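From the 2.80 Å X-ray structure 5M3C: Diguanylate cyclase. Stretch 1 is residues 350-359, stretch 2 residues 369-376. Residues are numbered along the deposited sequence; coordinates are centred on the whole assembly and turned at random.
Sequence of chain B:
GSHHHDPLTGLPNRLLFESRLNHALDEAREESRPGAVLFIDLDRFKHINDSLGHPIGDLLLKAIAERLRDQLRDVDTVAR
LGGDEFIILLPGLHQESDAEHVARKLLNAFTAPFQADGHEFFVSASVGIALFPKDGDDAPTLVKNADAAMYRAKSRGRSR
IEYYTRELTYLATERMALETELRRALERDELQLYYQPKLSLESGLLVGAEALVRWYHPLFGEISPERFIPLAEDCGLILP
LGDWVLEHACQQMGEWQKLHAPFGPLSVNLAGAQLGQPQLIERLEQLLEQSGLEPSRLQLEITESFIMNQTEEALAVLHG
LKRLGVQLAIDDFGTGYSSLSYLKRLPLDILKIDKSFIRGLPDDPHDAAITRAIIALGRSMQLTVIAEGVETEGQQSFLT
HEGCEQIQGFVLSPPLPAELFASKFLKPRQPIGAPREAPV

Stretch 1, residues 350-359: ILKIDKSFIR
Stretch 2 369-376: AITRAIIA

Stretch 1 runs as a β-strand from Ile350 to Ile353, turns at Asp354 and continues into a short, weakly bonded helix about Lys355 to Ile358. Stretch 2 is helical throughout (phi/psi near -63/-43), with i to i+4 bonds such as Ile374 N to Ile370 O at 2.8 Å and Ile375 N to Thr371 O at 3.1 Å. Strand and helix axes are antiparallel, at 179° between their N-to-C directions, and approach to 9.8 Å, a spacing filled by side chains. The register is set by Ile353 CA to Ile374 CA at 7.3 Å and Phe357 CA to Thr371 CA at 6.2 Å. No hydrogen bond crosses the interface; its 337 Å² of buried surface is largely hydrocarbon.

Ile350 (phi/psi -120/152) makes no contact with the helix. Leu351 (-132/113; chi1 t, chi2 m) points toward it, placing CD1 3.6 Å from Ile374 CG2. The strand's alternation then turns Lys352 (-100/115; chi1 m) away, and its NZ is hydrogen-bonded elsewhere in the structure. Ile353 (-73/125; m, t) points toward the helix again. Its CG2 lies 3.7 Å from Ile374 CD1, while its CD1 reaches 4.2 Å from both Thr371 CG2 and Ile375 CG1, so this side chain touches successive turns of the helix. Ile374 (m, t) has the largest covered area in the contact, because it meets Leu351, Ile353 and Phe357.

Asp354 (-53/150; chi1 t, chi2 63°) is the N-cap. Its OD2 accepts from Ser356 N at 3.2 Å, with an N-H...acceptor angle of 155°, and from Ser356 OG at 2.7 Å, the latter with Ser356 chi1 at p. The cap satisfies an amide at the helix start; a weak backbone bond, Phe357 N to Asp354 O at 3.4 Å, adds to the turn. Lys355 (-67/-19) is modelled only to CB and, like Ser356 (-70/-37), stays clear of stretch 2.

Phe357 (-81/-28; chi1 m, chi2 -62°) points toward the helix. Ile370 CG2 sits over one face of its ring, 3.7 Å from the centroid and 10° off the normal, a CH-pi contact; Ile370 is m, m. Ile374 CD1 approaches the ring obliquely, 4.1 Å from Phe357 CD2. Thr371 (chi1 m) brings OG1 to 3.5 Å from Phe357 CB, a packing contact.

Ile358 (-89/-21; m, t) points sideways and grazes the helix, its CG1 4.5 Å from Thr371 OG1. Arg359 (-78/-11), modelled to CG, makes no contact; its N bonds Lys355 O at 3.1 Å.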

# COMPACT_ATOMS: atom_id res chain seq x y z
N ILE B 350 -2.36 19.90 -11.45
CA ILE B 350 -2.25 20.58 -10.17
C ILE B 350 -1.69 19.65 -9.09
O ILE B 350 -1.86 18.44 -9.15
CB ILE B 350 -3.63 21.09 -9.70
CG1 ILE B 350 -4.30 21.92 -10.80
CG2 ILE B 350 -3.51 21.90 -8.42
CD1 ILE B 350 -3.59 23.20 -11.15
N LEU B 351 -1.01 20.24 -8.11
CA LEU B 351 -0.45 19.49 -6.99
C LEU B 351 -0.84 20.21 -5.70
O LEU B 351 -0.39 21.33 -5.44
CB LEU B 351 1.08 19.41 -7.12
CG LEU B 351 1.91 18.61 -6.10
CD1 LEU B 351 1.73 19.11 -4.68
CD2 LEU B 351 1.60 17.12 -6.19
N LYS B 352 -1.68 19.58 -4.88
CA LYS B 352 -2.18 20.23 -3.67
C LYS B 352 -1.43 19.78 -2.41
O LYS B 352 -1.50 18.62 -2.01
CB LYS B 352 -3.68 19.98 -3.51
CG LYS B 352 -4.47 20.25 -4.78
CD LYS B 352 -5.93 20.54 -4.48
CE LYS B 352 -6.11 21.91 -3.85
NZ LYS B 352 -7.54 22.27 -3.68
N ILE B 353 -0.71 20.72 -1.80
CA ILE B 353 0.08 20.43 -0.60
C ILE B 353 -0.84 20.24 0.60
O ILE B 353 -1.65 21.11 0.92
CB ILE B 353 1.06 21.57 -0.28
CG1 ILE B 353 1.88 21.94 -1.53
CG2 ILE B 353 1.98 21.17 0.87
CD1 ILE B 353 2.86 23.07 -1.31
N ASP B 354 -0.70 19.10 1.27
CA ASP B 354 -1.54 18.76 2.42
C ASP B 354 -1.55 19.85 3.49
O ASP B 354 -0.56 20.56 3.67
CB ASP B 354 -1.08 17.44 3.04
CG ASP B 354 -2.08 16.87 4.03
OD1 ASP B 354 -3.21 16.54 3.61
OD2 ASP B 354 -1.74 16.75 5.22
N LYS B 355 -2.67 19.97 4.20
CA LYS B 355 -2.86 21.01 5.19
C LYS B 355 -1.94 20.86 6.40
O LYS B 355 -1.73 21.81 7.15
CB LYS B 355 -4.32 21.03 5.66
N SER B 356 -1.39 19.67 6.59
CA SER B 356 -0.54 19.40 7.75
C SER B 356 0.80 20.14 7.69
O SER B 356 1.31 20.60 8.71
CB SER B 356 -0.31 17.89 7.90
OG SER B 356 0.39 17.37 6.78
N PHE B 357 1.35 20.25 6.48
CA PHE B 357 2.66 20.88 6.30
C PHE B 357 2.57 22.40 6.28
O PHE B 357 3.53 23.09 6.62
CB PHE B 357 3.31 20.40 5.00
CG PHE B 357 3.41 18.91 4.89
CD1 PHE B 357 4.15 18.18 5.81
CD2 PHE B 357 2.76 18.23 3.87
CE1 PHE B 357 4.25 16.81 5.71
CE2 PHE B 357 2.85 16.86 3.77
CZ PHE B 357 3.59 16.14 4.69
N ILE B 358 1.43 22.92 5.86
CA ILE B 358 1.25 24.36 5.70
C ILE B 358 0.75 25.02 6.99
O ILE B 358 0.93 26.22 7.17
CB ILE B 358 0.31 24.67 4.53
CG1 ILE B 358 1.04 24.42 3.21
CG2 ILE B 358 -0.18 26.11 4.59
CD1 ILE B 358 0.12 24.27 2.03
N ARG B 359 0.15 24.23 7.87
CA ARG B 359 -0.38 24.77 9.12
C ARG B 359 0.71 25.01 10.17
O ARG B 359 0.46 25.65 11.19
CB ARG B 359 -1.46 23.84 9.69
CG ARG B 359 -2.84 24.04 9.07
N ALA B 369 10.71 22.38 5.53
CA ALA B 369 11.55 21.58 4.64
C ALA B 369 10.71 20.81 3.63
O ALA B 369 11.01 20.80 2.43
CB ALA B 369 12.40 20.62 5.45
N ILE B 370 9.66 20.17 4.12
CA ILE B 370 8.77 19.39 3.28
C ILE B 370 8.02 20.27 2.29
O ILE B 370 7.91 19.93 1.12
CB ILE B 370 7.73 18.62 4.12
CG1 ILE B 370 8.44 17.70 5.12
CG2 ILE B 370 6.81 17.81 3.21
CD1 ILE B 370 9.53 16.85 4.51
N THR B 371 7.48 21.39 2.76
CA THR B 371 6.76 22.31 1.88
C THR B 371 7.71 22.84 0.81
O THR B 371 7.33 22.97 -0.35
CB THR B 371 6.15 23.48 2.67
OG1 THR B 371 5.27 22.98 3.68
CG2 THR B 371 5.38 24.40 1.74
N ARG B 372 8.94 23.13 1.21
CA ARG B 372 9.95 23.63 0.30
C ARG B 372 10.33 22.54 -0.70
O ARG B 372 10.60 22.81 -1.87
CB ARG B 372 11.18 24.09 1.09
CG ARG B 372 11.89 25.32 0.54
CD ARG B 372 12.47 26.15 1.68
NE ARG B 372 12.95 25.32 2.78
CZ ARG B 372 13.07 25.73 4.04
NH1 ARG B 372 12.74 26.97 4.38
NH2 ARG B 372 13.51 24.89 4.97
N ALA B 373 10.32 21.29 -0.24
CA ALA B 373 10.62 20.15 -1.09
C ALA B 373 9.51 19.91 -2.12
O ALA B 373 9.78 19.74 -3.30
CB ALA B 373 10.81 18.90 -0.24
N ILE B 374 8.27 19.90 -1.65
CA ILE B 374 7.12 19.66 -2.51
C ILE B 374 7.03 20.69 -3.63
O ILE B 374 6.69 20.34 -4.76
CB ILE B 374 5.81 19.70 -1.70
CG1 ILE B 374 5.78 18.55 -0.69
CG2 ILE B 374 4.61 19.59 -2.63
CD1 ILE B 374 4.58 18.60 0.24
N ILE B 375 7.31 21.95 -3.32
CA ILE B 375 7.28 23.00 -4.33
C ILE B 375 8.32 22.71 -5.40
O ILE B 375 8.01 22.72 -6.60
CB ILE B 375 7.53 24.39 -3.71
CG1 ILE B 375 6.36 24.79 -2.80
CG2 ILE B 375 7.73 25.44 -4.80
CD1 ILE B 375 6.66 25.96 -1.88
N ALA B 376 9.55 22.45 -4.96
CA ALA B 376 10.64 22.12 -5.87
C ALA B 376 10.28 20.90 -6.71
O ALA B 376 10.62 20.82 -7.90
CB ALA B 376 11.92 21.87 -5.09